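Local coordinates for cupin 2, conserved barrel domain protein (Shewanella frigidimarina NCIMB 400, PDB 3D82) that is a small cupin-barrel protein of unestablished function that binds a nickel ion in the crystal and forms a two-chain assembly, at residues F54-R66 against L72-V84. Residues are numbered along the deposited sequence; the frame is centred on the assembly and turned at random.
Sequences FIVMEGTLQIAFR and LQAGEMYVIPKGV
Phe-54 and Tyr-78 pair across the antiparallel strands 54-56 and 76-80, exchanging two backbone hydrogen bonds in a cupin beta barrel. The chain then turns a corner at Met-57, so strand 60-65 belongs to the facing sheet, where Leu-61 pairs with Leu-72. Apolar side chains from both sheets fill the gap between them. Ile-63 and Ile-80 meet tip to tip, their CD1 atoms 4.0 Å apart, and Ile-63 CD1 also lies over one face of the Phe-54 ring, offset toward its rim. The branched isoleucine suits this junction, its CG1-CD1 arm touching two rings: Ile-80 sends CG1 to Phe-54 CE1 at 3.7 Å, while its CD1 sits at the edge of the Phe-65 ring, 3.6 Å from CZ. Both Phe-65 and Ile-80 also touch His-86, a ligand of the nickel ion. Nearer the corner, Val-56 CG2 comes within 3.5 Å of Leu-72 CB. Toward the solvent, where Gln-73 is exposed, polar groups take over. Thr-60 holds OG1 beside its own backbone N (chi1 -57°) and donates to Gln-73 OE1 at 2.7 Å, tilted 27° from the amide plane; Gln-73 reaches it by bending at chi2 (-64°). A valine at Thr-60 would probably leave the Gln-73 amide freer to turn, having lost that hydroxyl donor. Glycine suits position 59 because the backbone angles of Gly-59 leave no place for a side chain. One water donates to Gly-59 O and to Gln-73 OE1 (3.0 Å), and accepts from Ala-74 N at 3.1 Å.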
loop_
_atom_site.group_PDB
_atom_site.type_symbol
_atom_site.label_atom_id
_atom_site.label_comp_id
_atom_site.label_asym_id
_atom_site.label_seq_id
_atom_site.Cartn_x
_atom_site.Cartn_y
_atom_site.Cartn_z
ATOM N N PHE D 54 5.581 1.537 -6.156
ATOM C CA PHE D 54 5.139 0.292 -6.768
ATOM C C PHE D 54 5.075 -0.766 -5.670
ATOM O O PHE D 54 6.033 -0.929 -4.908
ATOM C CB PHE D 54 6.130 -0.217 -7.812
ATOM C CG PHE D 54 6.086 0.523 -9.095
ATOM C CD1 PHE D 54 6.733 1.745 -9.214
ATOM C CD2 PHE D 54 5.432 -0.015 -10.210
ATOM C CE1 PHE D 54 6.704 2.436 -10.407
ATOM C CE2 PHE D 54 5.394 0.680 -11.408
ATOM C CZ PHE D 54 6.031 1.903 -11.514
ATOM N N ILE D 55 3.950 -1.463 -5.595
ATOM C CA ILE D 55 3.774 -2.593 -4.689
ATOM C C ILE D 55 3.342 -3.736 -5.601
ATOM O O ILE D 55 2.370 -3.590 -6.354
ATOM C CB ILE D 55 2.709 -2.336 -3.619
ATOM C CG1 ILE D 55 3.043 -1.074 -2.796
ATOM C CG2 ILE D 55 2.564 -3.551 -2.684
ATOM C CD1 ILE D 55 1.998 -0.705 -1.729
ATOM N N VAL D 56 4.087 -4.839 -5.573
ATOM C CA VAL D 56 3.721 -6.031 -6.342
ATOM C C VAL D 56 2.806 -6.894 -5.465
ATOM O O VAL D 56 3.146 -7.204 -4.319
ATOM C CB VAL D 56 4.945 -6.797 -6.822
ATOM C CG1 VAL D 56 4.520 -8.082 -7.594
ATOM C CG2 VAL D 56 5.804 -5.867 -7.687
HETATM N N MSE D 57 1.656 -7.260 -6.024
HETATM C CA MSE D 57 0.591 -8.030 -5.354
HETATM C C MSE D 57 0.655 -9.499 -5.770
HETATM O O MSE D 57 0.399 -10.376 -4.958
HETATM C CB MSE D 57 -0.784 -7.474 -5.732
HETATM C CG MSE D 57 -0.882 -5.924 -5.727
HETATM SE SE MSE D 57 -0.596 -5.198 -4.029
HETATM C CE MSE D 57 -2.327 -5.565 -3.449
ATOM N N GLU D 58 0.959 -9.742 -7.047
ATOM C CA GLU D 58 1.103 -11.075 -7.606
ATOM C C GLU D 58 2.046 -11.022 -8.814
ATOM O O GLU D 58 1.992 -10.075 -9.622
ATOM C CB GLU D 58 -0.258 -11.621 -8.020
ATOM C CG GLU D 58 -0.247 -13.111 -8.440
ATOM C CD GLU D 58 -1.627 -13.666 -8.769
ATOM O OE1 GLU D 58 -2.657 -13.071 -8.390
ATOM O OE2 GLU D 58 -1.680 -14.728 -9.405
ATOM N N GLY D 59 2.922 -12.024 -8.899
ATOM C CA GLY D 59 3.899 -12.138 -9.969
ATOM C C GLY D 59 5.226 -11.475 -9.663
ATOM O O GLY D 59 5.541 -11.181 -8.503
ATOM N N THR D 60 6.005 -11.269 -10.720
ATOM C CA THR D 60 7.337 -10.685 -10.632
ATOM C C THR D 60 7.431 -9.491 -11.557
ATOM O O THR D 60 7.108 -9.597 -12.742
ATOM C CB THR D 60 8.412 -11.711 -11.025
ATOM O OG1 THR D 60 8.283 -12.857 -10.183
ATOM C CG2 THR D 60 9.827 -11.123 -10.868
ATOM N N LEU D 61 7.884 -8.374 -11.003
ATOM C CA LEU D 61 8.089 -7.136 -11.734
ATOM C C LEU D 61 9.574 -6.800 -11.740
ATOM O O LEU D 61 10.246 -6.983 -10.730
ATOM C CB LEU D 61 7.341 -5.986 -11.050
ATOM C CG LEU D 61 7.374 -4.623 -11.769
ATOM C CD1 LEU D 61 6.541 -4.680 -13.064
ATOM C CD2 LEU D 61 6.900 -3.527 -10.850
ATOM N N GLN D 62 10.067 -6.335 -12.889
ATOM C CA GLN D 62 11.410 -5.786 -13.025
ATOM C C GLN D 62 11.226 -4.301 -13.306
ATOM O O GLN D 62 10.244 -3.923 -13.939
ATOM C CB GLN D 62 12.148 -6.406 -14.190
ATOM C CG GLN D 62 12.345 -7.890 -14.073
ATOM C CD GLN D 62 12.950 -8.465 -15.327
ATOM O OE1 GLN D 62 12.222 -8.841 -16.270
ATOM N NE2 GLN D 62 14.288 -8.470 -15.389
ATOM N N ILE D 63 12.103 -3.458 -12.761
ATOM C CA ILE D 63 12.106 -2.028 -13.095
ATOM C C ILE D 63 13.522 -1.727 -13.556
ATOM O O ILE D 63 14.491 -1.924 -12.788
ATOM C CB ILE D 63 11.709 -1.091 -11.942
ATOM C CG1 ILE D 63 10.367 -1.525 -11.323
ATOM C CG2 ILE D 63 11.615 0.359 -12.471
ATOM C CD1 ILE D 63 9.869 -0.629 -10.207
ATOM N N ALA D 64 13.644 -1.312 -14.812
ATOM C CA ALA D 64 14.935 -0.963 -15.384
ATOM C C ALA D 64 15.242 0.498 -15.053
ATOM O O ALA D 64 14.338 1.346 -15.078
ATOM C CB ALA D 64 14.943 -1.170 -16.878
ATOM N N PHE D 65 16.495 0.758 -14.675
ATOM C CA PHE D 65 17.010 2.112 -14.505
ATOM C C PHE D 65 18.119 2.248 -15.522
ATOM O O PHE D 65 18.555 1.257 -16.092
ATOM C CB PHE D 65 17.462 2.364 -13.069
ATOM C CG PHE D 65 16.338 2.271 -12.087
ATOM C CD1 PHE D 65 16.032 1.059 -11.469
ATOM C CD2 PHE D 65 15.524 3.376 -11.838
ATOM C CE1 PHE D 65 14.951 0.958 -10.578
ATOM C CE2 PHE D 65 14.424 3.281 -10.962
ATOM C CZ PHE D 65 14.141 2.068 -10.332
ATOM N N ARG D 66 18.578 3.470 -15.757
ATOM C CA ARG D 66 19.638 3.704 -16.746
ATOM C C ARG D 66 21.008 3.092 -16.441
ATOM O O ARG D 66 21.799 2.887 -17.361
ATOM C CB ARG D 66 19.792 5.197 -17.017
ATOM C CG ARG D 66 18.588 5.826 -17.674
ATOM C CD ARG D 66 18.316 5.216 -19.046
ATOM N NE ARG D 66 17.346 5.985 -19.779
ATOM C CZ ARG D 66 16.923 5.696 -21.008
ATOM N NH1 ARG D 66 17.346 4.611 -21.671
ATOM N NH2 ARG D 66 16.043 6.507 -21.571
ATOM N N LEU D 72 11.139 -6.976 -8.177
ATOM C CA LEU D 72 10.173 -7.008 -7.071
ATOM C C LEU D 72 9.288 -8.246 -7.204
ATOM O O LEU D 72 8.772 -8.530 -8.289
ATOM C CB LEU D 72 9.278 -5.769 -7.059
ATOM C CG LEU D 72 9.860 -4.463 -6.510
ATOM C CD1 LEU D 72 10.976 -3.941 -7.408
ATOM C CD2 LEU D 72 8.748 -3.407 -6.387
ATOM N N GLN D 73 9.133 -8.976 -6.108
ATOM C CA GLN D 73 8.250 -10.134 -6.023
ATOM C C GLN D 73 6.987 -9.685 -5.276
ATOM O O GLN D 73 6.944 -8.574 -4.742
ATOM C CB GLN D 73 8.919 -11.250 -5.215
ATOM C CG GLN D 73 10.239 -11.782 -5.774
ATOM C CD GLN D 73 10.102 -12.457 -7.118
ATOM O OE1 GLN D 73 9.005 -12.841 -7.535
ATOM N NE2 GLN D 73 11.225 -12.624 -7.805
ATOM N N ALA D 74 5.996 -10.583 -5.195
ATOM C CA ALA D 74 4.772 -10.351 -4.430
ATOM C C ALA D 74 5.162 -10.041 -2.987
ATOM O O ALA D 74 6.071 -10.666 -2.438
ATOM C CB ALA D 74 3.835 -11.570 -4.490
ATOM N N GLY D 75 4.515 -9.062 -2.388
ATOM C CA GLY D 75 4.841 -8.673 -1.019
ATOM C C GLY D 75 6.088 -7.808 -0.897
ATOM O O GLY D 75 6.698 -7.755 0.180
ATOM N N GLU D 76 6.460 -7.123 -1.988
ATOM C CA GLU D 76 7.590 -6.194 -1.999
ATOM C C GLU D 76 7.197 -4.882 -2.658
ATOM O O GLU D 76 6.310 -4.851 -3.520
ATOM C CB GLU D 76 8.822 -6.782 -2.690
ATOM C CG GLU D 76 9.246 -8.114 -2.103
ATOM C CD GLU D 76 10.530 -8.672 -2.675
ATOM O OE1 GLU D 76 10.800 -8.453 -3.880
ATOM O OE2 GLU D 76 11.240 -9.380 -1.917
HETATM N N MSE D 77 7.868 -3.813 -2.238
HETATM C CA MSE D 77 7.651 -2.469 -2.762
HETATM C C MSE D 77 8.958 -1.716 -2.983
HETATM O O MSE D 77 10.023 -2.046 -2.393
HETATM C CB MSE D 77 6.743 -1.625 -1.837
HETATM C CG MSE D 77 7.303 -1.309 -0.465
HETATM SE SE MSE D 77 6.250 -0.043 0.570
HETATM C CE MSE D 77 6.715 1.618 -0.389
ATOM N N TYR D 78 8.831 -0.657 -3.771
ATOM C CA TYR D 78 9.944 0.236 -4.101
ATOM C C TYR D 78 9.406 1.639 -4.349
ATOM O O TYR D 78 8.359 1.779 -4.967
ATOM C CB TYR D 78 10.680 -0.279 -5.351
ATOM C CG TYR D 78 12.003 0.390 -5.581
ATOM C CD1 TYR D 78 13.161 -0.077 -4.948
ATOM C CD2 TYR D 78 12.106 1.523 -6.389
ATOM C CE1 TYR D 78 14.409 0.561 -5.150
ATOM C CE2 TYR D 78 13.346 2.178 -6.595
ATOM C CZ TYR D 78 14.493 1.699 -5.981
ATOM O OH TYR D 78 15.698 2.345 -6.201
ATOM N N VAL D 79 10.147 2.657 -3.901
ATOM C CA VAL D 79 9.802 4.059 -4.127
ATOM C C VAL D 79 10.710 4.598 -5.233
ATOM O O VAL D 79 11.915 4.607 -5.067
ATOM C CB VAL D 79 10.018 4.921 -2.851
ATOM C CG1 VAL D 79 9.606 6.356 -3.119
ATOM C CG2 VAL D 79 9.250 4.335 -1.658
ATOM N N ILE D 80 10.139 5.026 -6.364
ATOM C CA ILE D 80 10.929 5.610 -7.457
ATOM C C ILE D 80 11.118 7.083 -7.078
ATOM O O ILE D 80 10.130 7.804 -7.038
ATOM C CB ILE D 80 10.219 5.555 -8.836
ATOM C CG1 ILE D 80 9.775 4.132 -9.232
ATOM C CG2 ILE D 80 11.157 6.162 -9.917
ATOM C CD1 ILE D 80 10.862 3.193 -9.546
ATOM N N PRO D 81 12.358 7.536 -6.757
ATOM C CA PRO D 81 12.466 8.971 -6.410
ATOM C C PRO D 81 12.131 9.879 -7.605
ATOM O O PRO D 81 12.317 9.470 -8.771
ATOM C CB PRO D 81 13.919 9.125 -5.974
ATOM C CG PRO D 81 14.398 7.735 -5.696
ATOM C CD PRO D 81 13.680 6.889 -6.686
ATOM N N LYS D 82 11.583 11.062 -7.329
ATOM C CA LYS D 82 11.195 11.997 -8.400
ATOM C C LYS D 82 12.361 12.310 -9.338
ATOM O O LYS D 82 13.511 12.374 -8.903
ATOM C CB LYS D 82 10.608 13.311 -7.863
ATOM C CG LYS D 82 11.514 14.166 -7.026
ATOM C CD LYS D 82 10.784 15.443 -6.630
ATOM C CE LYS D 82 11.704 16.393 -5.881
ATOM N NZ LYS D 82 11.084 17.732 -5.713
ATOM N N GLY D 83 12.047 12.432 -10.628
ATOM C CA GLY D 83 13.031 12.730 -11.634
ATOM C C GLY D 83 13.903 11.578 -12.091
ATOM O O GLY D 83 14.720 11.787 -12.957
ATOM N N VAL D 84 13.721 10.372 -11.548
ATOM C CA VAL D 84 14.545 9.222 -11.889
ATOM C C VAL D 84 13.833 8.468 -13.026
ATOM O O VAL D 84 12.670 8.074 -12.880
ATOM C CB VAL D 84 14.815 8.339 -10.628
ATOM C CG1 VAL D 84 15.544 7.042 -10.994
ATOM C CG2 VAL D 84 15.603 9.154 -9.591
HETATM O O HOH W 1 6.291 -13.362 -6.478
#